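Local coordinates for protein dnab-like replicative helicase (Bacillus phage SPP1, PDB 3BH0) that unwinds duplex DNA in the 5'-3' direction during phage replication, probably driven by ATP hydrolysis in its C-terminal ATPase domain, at residues Thr82-Lys87 with Ile259-Tyr264; Tyr189-Glu194 with Arg248-Leu253. All coordinates share one frame; numbering follows the deposited sequence.

Contact 1 of 2, residues Thr82-Lys87 with Ile259-Tyr264; sequences TAFALK and IIEFLY
The aromatic ring of F84 reaches from the helix to the strand and meets L263 with its face and E261 with its edge. The apolar part of the contact belongs to L263. Its CD1 methyl sits over the middle of the F84 ring, 4.0 Å from the centroid and only 10° off the ring normal, which makes a CH-pi contact. The second branch of the leucine, CD2, closes in near the root of the ring, 3.8 Å from F84 CD2. A forked side chain suits this place, because one methyl covers the face while the other fills in beside CB and CG.

The polar part is a carboxylate at the rim. E261 OE2 lies in the plane of the ring, 3.5 Å from F84 CE2, where aromatic C-H groups carry a slight positive charge that should welcome the oxygen. The carboxylate is turned 57° to the ring. Its other oxygen, OE1, is hydrogen-bonded to Y65 OH, which probably helps to stabilise this buried acid. With CG anti to the backbone N (chi1 176°), F84 is directed from the helix toward the strand.

F55 adds a nearly parallel ring beside F84, and V281 of strand 278-286 and I73 of strand 70-74 also touch F84. Helix 81-93, whose first residues belong to the probable Walker A motif, is thus seated on the sheet where strand 259-265 runs between those two strands.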
ATOM      1  N   THR A  82       4.169   2.397   6.841  1.00 34.45           N
ATOM      2  CA  THR A  82       4.500   3.474   5.898  1.00 35.07           C
ATOM      3  C   THR A  82       5.657   3.079   4.979  1.00 34.85           C
ATOM      4  O   THR A  82       5.547   3.167   3.753  1.00 35.08           O
ATOM      5  CB  THR A  82       4.828   4.815   6.629  1.00 35.40           C
ATOM      6  OG1 THR A  82       3.713   5.199   7.443  1.00 35.96           O
ATOM      7  CG2 THR A  82       5.099   5.937   5.618  1.00 34.57           C
ATOM      8  N   ALA A  83       6.753   2.643   5.596  1.00 34.77           N
ATOM      9  CA  ALA A  83       7.919   2.114   4.905  1.00 34.88           C
ATOM     10  C   ALA A  83       7.532   1.030   3.893  1.00 34.91           C
ATOM     11  O   ALA A  83       8.025   1.021   2.775  1.00 34.57           O
ATOM     12  CB  ALA A  83       8.926   1.564   5.929  1.00 34.54           C
ATOM     13  N   PHE A  84       6.635   0.136   4.308  1.00 35.11           N
ATOM     14  CA  PHE A  84       6.143  -0.972   3.486  1.00 35.18           C
ATOM     15  C   PHE A  84       5.303  -0.488   2.303  1.00 35.38           C
ATOM     16  O   PHE A  84       5.468  -0.974   1.169  1.00 35.46           O
ATOM     17  CB  PHE A  84       5.338  -1.928   4.372  1.00 35.26           C
ATOM     18  CG  PHE A  84       4.694  -3.058   3.638  1.00 34.70           C
ATOM     19  CD1 PHE A  84       5.423  -4.191   3.290  1.00 36.08           C
ATOM     20  CD2 PHE A  84       3.348  -3.021   3.339  1.00 34.55           C
ATOM     21  CE1 PHE A  84       4.812  -5.259   2.629  1.00 35.08           C
ATOM     22  CE2 PHE A  84       2.733  -4.082   2.679  1.00 34.60           C
ATOM     23  CZ  PHE A  84       3.474  -5.200   2.326  1.00 34.62           C
ATOM     24  N   ALA A  85       4.405   0.459   2.570  1.00 35.00           N
ATOM     25  CA  ALA A  85       3.611   1.071   1.512  1.00 35.24           C
ATOM     26  C   ALA A  85       4.488   1.828   0.504  1.00 35.27           C
ATOM     27  O   ALA A  85       4.336   1.657  -0.712  1.00 35.05           O
ATOM     28  CB  ALA A  85       2.544   1.982   2.105  1.00 34.99           C
ATOM     29  N   LEU A  86       5.415   2.647   0.998  1.00 35.48           N
ATOM     30  CA  LEU A  86       6.292   3.400   0.086  1.00 35.91           C
ATOM     31  C   LEU A  86       7.180   2.466  -0.715  1.00 36.42           C
ATOM     32  O   LEU A  86       7.456   2.711  -1.885  1.00 36.33           O
ATOM     33  CB  LEU A  86       7.114   4.482   0.805  1.00 35.11           C
ATOM     34  CG  LEU A  86       6.319   5.687   1.342  1.00 34.55           C
ATOM     35  CD1 LEU A  86       7.128   6.464   2.331  1.00 33.49           C
ATOM     36  CD2 LEU A  86       5.788   6.620   0.256  1.00 32.08           C
ATOM     37  N   LYS A  87       7.592   1.371  -0.093  1.00 37.55           N
ATOM     38  CA  LYS A  87       8.421   0.390  -0.774  1.00 38.60           C
ATOM     39  C   LYS A  87       7.641  -0.090  -1.997  1.00 39.18           C
ATOM     40  O   LYS A  87       8.092   0.074  -3.128  1.00 39.21           O
ATOM     41  CB  LYS A  87       8.800  -0.732   0.188  1.00 38.19           C
ATOM     42  CG  LYS A  87       9.648  -1.834  -0.397  1.00 40.79           C
ATOM     43  CD  LYS A  87      10.983  -1.333  -0.892  1.00 44.30           C
ATOM     44  CE  LYS A  87      11.697  -2.442  -1.652  1.00 46.01           C
ATOM     45  NZ  LYS A  87      13.079  -2.009  -1.989  1.00 47.13           N
ATOM     46  N   ILE A 259      -8.282  -7.737  -0.656  1.00 36.22           N
ATOM     47  CA  ILE A 259      -7.052  -8.138  -0.002  1.00 35.28           C
ATOM     48  C   ILE A 259      -6.823  -7.321   1.273  1.00 34.62           C
ATOM     49  O   ILE A 259      -6.945  -6.097   1.279  1.00 34.79           O
ATOM     50  CB  ILE A 259      -5.845  -8.046  -0.957  1.00 35.16           C
ATOM     51  CG1 ILE A 259      -6.126  -8.861  -2.229  1.00 35.21           C
ATOM     52  CG2 ILE A 259      -4.577  -8.555  -0.255  1.00 35.06           C
ATOM     53  CD1 ILE A 259      -5.119  -8.709  -3.366  1.00 35.25           C
ATOM     54  N   ILE A 260      -6.513  -8.020   2.349  1.00 33.74           N
ATOM     55  CA  ILE A 260      -6.139  -7.384   3.592  1.00 33.32           C
ATOM     56  C   ILE A 260      -4.804  -7.944   4.041  1.00 33.03           C
ATOM     57  O   ILE A 260      -4.680  -9.117   4.396  1.00 32.36           O
ATOM     58  CB  ILE A 260      -7.205  -7.582   4.690  1.00 33.42           C
ATOM     59  CG1 ILE A 260      -8.545  -6.988   4.236  1.00 32.76           C
ATOM     60  CG2 ILE A 260      -6.715  -6.991   6.036  1.00 33.60           C
ATOM     61  CD1 ILE A 260      -9.730  -7.250   5.189  1.00 32.95           C
ATOM     62  N   GLU A 261      -3.792  -7.096   4.008  1.00 33.32           N
ATOM     63  CA  GLU A 261      -2.502  -7.497   4.513  1.00 33.86           C
ATOM     64  C   GLU A 261      -2.174  -6.804   5.835  1.00 33.45           C
ATOM     65  O   GLU A 261      -2.107  -5.587   5.911  1.00 33.30           O
ATOM     66  CB  GLU A 261      -1.412  -7.342   3.447  1.00 34.19           C
ATOM     67  CG  GLU A 261      -1.615  -6.213   2.489  1.00 36.77           C
ATOM     68  CD  GLU A 261      -0.848  -6.378   1.190  1.00 38.61           C
ATOM     69  OE1 GLU A 261      -1.320  -7.129   0.332  1.00 40.46           O
ATOM     70  OE2 GLU A 261       0.197  -5.726   1.001  1.00 39.87           O
ATOM     71  N   PHE A 262      -2.047  -7.611   6.886  1.00 33.12           N
ATOM     72  CA  PHE A 262      -1.574  -7.154   8.181  1.00 33.19           C
ATOM     73  C   PHE A 262      -0.053  -7.234   8.228  1.00 33.14           C
ATOM     74  O   PHE A 262       0.551  -8.113   7.610  1.00 32.80           O
ATOM     75  CB  PHE A 262      -2.138  -8.024   9.306  1.00 33.24           C
ATOM     76  CG  PHE A 262      -3.628  -7.909   9.503  1.00 32.46           C
ATOM     77  CD1 PHE A 262      -4.259  -6.678   9.505  1.00 33.17           C
ATOM     78  CD2 PHE A 262      -4.385  -9.044   9.749  1.00 33.25           C
ATOM     79  CE1 PHE A 262      -5.643  -6.583   9.717  1.00 32.92           C
ATOM     80  CE2 PHE A 262      -5.764  -8.965   9.977  1.00 33.00           C
ATOM     81  CZ  PHE A 262      -6.392  -7.732   9.955  1.00 33.12           C
ATOM     82  N   LEU A 263       0.552  -6.300   8.950  1.00 33.33           N
ATOM     83  CA  LEU A 263       1.974  -6.335   9.251  1.00 34.11           C
ATOM     84  C   LEU A 263       2.176  -6.589  10.737  1.00 34.91           C
ATOM     85  O   LEU A 263       1.483  -6.030  11.583  1.00 34.91           O
ATOM     86  CB  LEU A 263       2.659  -5.031   8.844  1.00 33.84           C
ATOM     87  CG  LEU A 263       3.147  -4.766   7.408  1.00 35.02           C
ATOM     88  CD1 LEU A 263       2.563  -5.669   6.328  1.00 35.00           C
ATOM     89  CD2 LEU A 263       2.849  -3.338   7.071  1.00 36.52           C
ATOM     90  N   TYR A 264       3.129  -7.452  11.046  1.00 36.03           N
ATOM     91  CA  TYR A 264       3.491  -7.755  12.410  1.00 36.89           C
ATOM     92  C   TYR A 264       4.990  -7.889  12.456  1.00 37.83           C
ATOM     93  O   TYR A 264       5.580  -8.609  11.653  1.00 37.27           O
ATOM     94  CB  TYR A 264       2.818  -9.053  12.834  1.00 37.05           C
ATOM     95  CG  TYR A 264       3.185  -9.546  14.206  1.00 36.91           C
ATOM     96  CD1 TYR A 264       2.618  -8.978  15.343  1.00 38.17           C
ATOM     97  CD2 TYR A 264       4.076 -10.599  14.368  1.00 36.68           C
ATOM     98  CE1 TYR A 264       2.941  -9.442  16.606  1.00 38.52           C
ATOM     99  CE2 TYR A 264       4.411 -11.068  15.621  1.00 36.66           C
ATOM    100  CZ  TYR A 264       3.845 -10.491  16.737  1.00 38.00           C
ATOM    101  OH  TYR A 264       4.169 -10.956  17.987  1.00 38.08           O
TER

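Contact 2 of 2, residues Tyr189-Glu194 with Arg248-Leu253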
ATOM      1  N   TYR A 189      -3.505   6.372   5.106  1.00 38.04           N
ATOM      2  CA  TYR A 189      -4.414   6.031   6.142  1.00 37.05           C
ATOM      3  C   TYR A 189      -5.818   6.556   6.089  1.00 36.42           C
ATOM      4  O   TYR A 189      -6.076   7.756   6.064  1.00 36.53           O
ATOM      5  CB  TYR A 189      -3.718   5.684   7.478  1.00 37.03           C
ATOM      6  CG  TYR A 189      -3.995   6.455   8.724  1.00 36.91           C
ATOM      7  CD1 TYR A 189      -5.087   6.134   9.526  1.00 35.25           C
ATOM      8  CD2 TYR A 189      -3.087   7.413   9.181  1.00 37.10           C
ATOM      9  CE1 TYR A 189      -5.314   6.802  10.715  1.00 36.47           C
ATOM     10  CE2 TYR A 189      -3.301   8.082  10.383  1.00 36.82           C
ATOM     11  CZ  TYR A 189      -4.411   7.771  11.135  1.00 36.78           C
ATOM     12  OH  TYR A 189      -4.632   8.443  12.303  1.00 38.44           O
ATOM     13  N   LEU A 190      -6.687   5.555   5.989  1.00 35.26           N
ATOM     14  CA  LEU A 190      -8.071   5.654   5.642  1.00 34.95           C
ATOM     15  C   LEU A 190      -8.887   6.433   6.654  1.00 34.70           C
ATOM     16  O   LEU A 190      -9.777   7.178   6.268  1.00 34.16           O
ATOM     17  CB  LEU A 190      -8.635   4.234   5.465  1.00 34.94           C
ATOM     18  CG  LEU A 190     -10.126   3.973   5.200  1.00 34.69           C
ATOM     19  CD1 LEU A 190     -10.247   2.778   4.275  1.00 35.98           C
ATOM     20  CD2 LEU A 190     -10.921   3.742   6.489  1.00 33.02           C
ATOM     21  N   GLN A 191      -8.562   6.272   7.931  1.00 34.68           N
ATOM     22  CA  GLN A 191      -9.386   6.798   9.019  1.00 34.95           C
ATOM     23  C   GLN A 191      -9.178   8.291   9.227  1.00 35.46           C
ATOM     24  O   GLN A 191      -9.768   8.884  10.135  1.00 36.14           O
ATOM     25  CB  GLN A 191      -9.125   6.040  10.328  1.00 34.81           C
ATOM     26  CG  GLN A 191      -9.673   4.611  10.351  1.00 33.35           C
ATOM     27  CD  GLN A 191      -8.724   3.574   9.729  1.00 32.02           C
ATOM     28  OE1 GLN A 191      -7.598   3.885   9.322  1.00 27.76           O
ATOM     29  NE2 GLN A 191      -9.187   2.329   9.668  1.00 31.17           N
ATOM     30  N   LEU A 192      -8.336   8.869   8.377  1.00 35.18           N
ATOM     31  CA  LEU A 192      -8.088  10.296   8.310  1.00 35.16           C
ATOM     32  C   LEU A 192      -8.934  10.971   7.215  1.00 35.32           C
ATOM     33  O   LEU A 192      -9.034  12.205   7.165  1.00 34.99           O
ATOM     34  CB  LEU A 192      -6.589  10.540   8.024  1.00 35.46           C
ATOM     35  CG  LEU A 192      -5.700  11.217   9.079  1.00 35.25           C
ATOM     36  CD1 LEU A 192      -5.939  10.640  10.459  1.00 36.12           C
ATOM     37  CD2 LEU A 192      -4.217  11.155   8.717  1.00 34.29           C
ATOM     38  N   LEU A 193      -9.531  10.165   6.339  1.00 35.43           N
ATOM     39  CA  LEU A 193     -10.309  10.695   5.213  1.00 35.77           C
ATOM     40  C   LEU A 193     -11.539  11.463   5.695  1.00 36.51           C
ATOM     41  O   LEU A 193     -12.138  11.110   6.703  1.00 36.10           O
ATOM     42  CB  LEU A 193     -10.725   9.578   4.249  1.00 35.07           C
ATOM     43  CG  LEU A 193      -9.634   8.977   3.358  1.00 34.10           C
ATOM     44  CD1 LEU A 193     -10.095   7.685   2.692  1.00 31.49           C
ATOM     45  CD2 LEU A 193      -9.146   9.965   2.317  1.00 33.16           C
ATOM     46  N   GLU A 194     -11.904  12.523   4.978  1.00 37.97           N
ATOM     47  CA  GLU A 194     -13.117  13.283   5.302  1.00 39.14           C
ATOM     48  C   GLU A 194     -14.338  12.440   4.971  1.00 39.02           C
ATOM     49  O   GLU A 194     -14.515  12.056   3.830  1.00 39.08           O
ATOM     50  CB  GLU A 194     -13.159  14.581   4.507  1.00 39.08           C
ATOM     51  CG  GLU A 194     -12.036  15.526   4.838  1.00 42.06           C
ATOM     52  CD  GLU A 194     -12.272  16.922   4.271  1.00 46.53           C
ATOM     53  OE1 GLU A 194     -12.956  17.053   3.212  1.00 46.49           O
ATOM     54  OE2 GLU A 194     -11.762  17.888   4.888  1.00 47.69           O
ATOM     55  N   ARG A 248     -12.305  -3.449  14.376  1.00 58.41           N
ATOM     56  CA  ARG A 248     -13.582  -3.197  15.105  1.00 60.23           C
ATOM     57  C   ARG A 248     -14.389  -1.969  14.697  1.00 60.73           C
ATOM     58  O   ARG A 248     -15.518  -2.099  14.216  1.00 60.90           O
ATOM     59  CB  ARG A 248     -13.357  -3.159  16.628  1.00 60.61           C
ATOM     60  CG  ARG A 248     -14.633  -3.356  17.465  1.00 62.98           C
ATOM     61  CD  ARG A 248     -15.497  -2.084  17.620  1.00 65.73           C
ATOM     62  NE  ARG A 248     -16.660  -2.347  18.477  1.00 68.84           N
ATOM     63  CZ  ARG A 248     -17.676  -1.505  18.687  1.00 70.35           C
ATOM     64  NH1 ARG A 248     -17.707  -0.307  18.096  1.00 71.16           N
ATOM     65  NH2 ARG A 248     -18.671  -1.865  19.495  1.00 69.61           N
ATOM     66  N   GLU A 249     -13.789  -0.793  14.890  1.00 61.53           N
ATOM     67  CA  GLU A 249     -14.481   0.502  14.813  1.00 62.45           C
ATOM     68  C   GLU A 249     -14.980   0.867  13.405  1.00 62.29           C
ATOM     69  O   GLU A 249     -15.571   1.937  13.193  1.00 62.37           O
ATOM     70  CB  GLU A 249     -13.587   1.624  15.387  1.00 62.85           C
ATOM     71  CG  GLU A 249     -13.078   1.386  16.829  1.00 64.33           C
ATOM     72  CD  GLU A 249     -11.698   0.703  16.897  1.00 67.31           C
ATOM     73  OE1 GLU A 249     -11.373  -0.122  16.008  1.00 68.97           O
ATOM     74  OE2 GLU A 249     -10.935   0.987  17.851  1.00 67.29           O
ATOM     75  N   SER A 250     -14.768  -0.053  12.467  1.00 61.89           N
ATOM     76  CA  SER A 250     -15.013   0.172  11.051  1.00 61.39           C
ATOM     77  C   SER A 250     -16.150  -0.696  10.493  1.00 60.85           C
ATOM     78  O   SER A 250     -17.016  -0.200   9.758  1.00 60.59           O
ATOM     79  CB  SER A 250     -13.709  -0.083  10.283  1.00 61.71           C
ATOM     80  OG  SER A 250     -12.623   0.644  10.857  1.00 61.52           O
ATOM     81  N   GLY A 251     -16.127  -1.988  10.848  1.00 60.04           N
ATOM     82  CA  GLY A 251     -17.099  -2.984  10.371  1.00 58.65           C
ATOM     83  C   GLY A 251     -16.960  -3.334   8.888  1.00 57.62           C
ATOM     84  O   GLY A 251     -16.262  -4.284   8.508  1.00 57.42           O
ATOM     85  N   GLN A 252     -17.646  -2.548   8.061  1.00 56.32           N
ATOM     86  CA  GLN A 252     -17.666  -2.681   6.609  1.00 54.50           C
ATOM     87  C   GLN A 252     -16.312  -3.021   5.987  1.00 53.35           C
ATOM     88  O   GLN A 252     -16.234  -3.746   4.994  1.00 53.00           O
ATOM     89  CB  GLN A 252     -18.182  -1.368   6.038  1.00 54.63           C
ATOM     90  CG  GLN A 252     -18.330  -1.327   4.543  1.00 54.79           C
ATOM     91  CD  GLN A 252     -19.490  -2.161   4.049  1.00 55.23           C
ATOM     92  OE1 GLN A 252     -19.293  -3.226   3.467  1.00 53.74           O
ATOM     93  NE2 GLN A 252     -20.716  -1.673   4.269  1.00 56.36           N
ATOM     94  N   LEU A 253     -15.253  -2.496   6.592  1.00 52.30           N
ATOM     95  CA  LEU A 253     -13.899  -2.533   6.037  1.00 51.04           C
ATOM     96  C   LEU A 253     -13.424  -3.922   5.576  1.00 50.20           C
ATOM     97  O   LEU A 253     -12.859  -4.054   4.491  1.00 49.80           O
ATOM     98  CB  LEU A 253     -12.919  -1.895   7.041  1.00 51.34           C
ATOM     99  CG  LEU A 253     -11.653  -1.191   6.533  1.00 50.88           C
ATOM    100  CD1 LEU A 253     -11.934  -0.332   5.325  1.00 50.25           C
ATOM    101  CD2 LEU A 253     -11.056  -0.344   7.637  1.00 50.91           C
TER
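L253, in the short helix 252-256, uses its two methyl branches to meet two consecutive residues of the turn, L190 and Q191. The apolar meeting is between leucines: L190 CD1 and L253 CD1 are 3.7 Å apart. The two side chains lie alongside one another, pointing opposite ways, and touch through these outer methyls. A chi1 of 175° swings L190 away from its own backbone nitrogen and brings CD1 to L253; the same side chain also rests on A226 of strand 223-228. Leucine fits both sides of this buried joint, offering branched, uncharged ends that need no polar partner.

The other meetings are van der Waals approaches to an amide. L253 CD2 comes within 3.8 Å of Q191 NE2, and S250 OG stands 4.0 Å from the same nitrogen, too far for a hydrogen bond. The amide is instead held from outside the two segments: NE2 bonds to S228 OG and OE1 accepts from Q229 N, which together fix how the group is rotated. A bend at chi2 (85°) folds the glutamine chain on its way to these partners. S250 is a small residue whose OG only comes near the amide, and its side chain also touches I206 of helix 202-220.

A backbone hydrogen bond of 3.0 Å from L193 N to L190 O helps close the 3-10 turn, and Q191 O is bonded by R202 NH2.

Strand 183-188, immediately before the turn, is probably the Walker B strand. A loop at the end of such a central parallel strand is typical of RecA-like P-loop ATPases. Here the Q191 side chain lies near the probable Walker A residues without touching them.

Overall arrangement
Both contacts are buried, but contact 1 lies about 6 Å from the centre of the chain and contact 2 about 15 Å, with some 16 Å between their own centres. Contact 1 joins a helix to a sheet strand around an aromatic ring; contact 2 joins two largely irregular segments through aliphatic methyls and an amide. They share no element, yet helix 252-256 of contact 2 leads straight into strand 259-265 of contact 1, and both segments of contact 2 fall between those of contact 1 in sequence. In each, a polar group beside an apolar neighbour finds its hydrogen bonds outside the paired segments, in keeping with the interior of a RecA-like core.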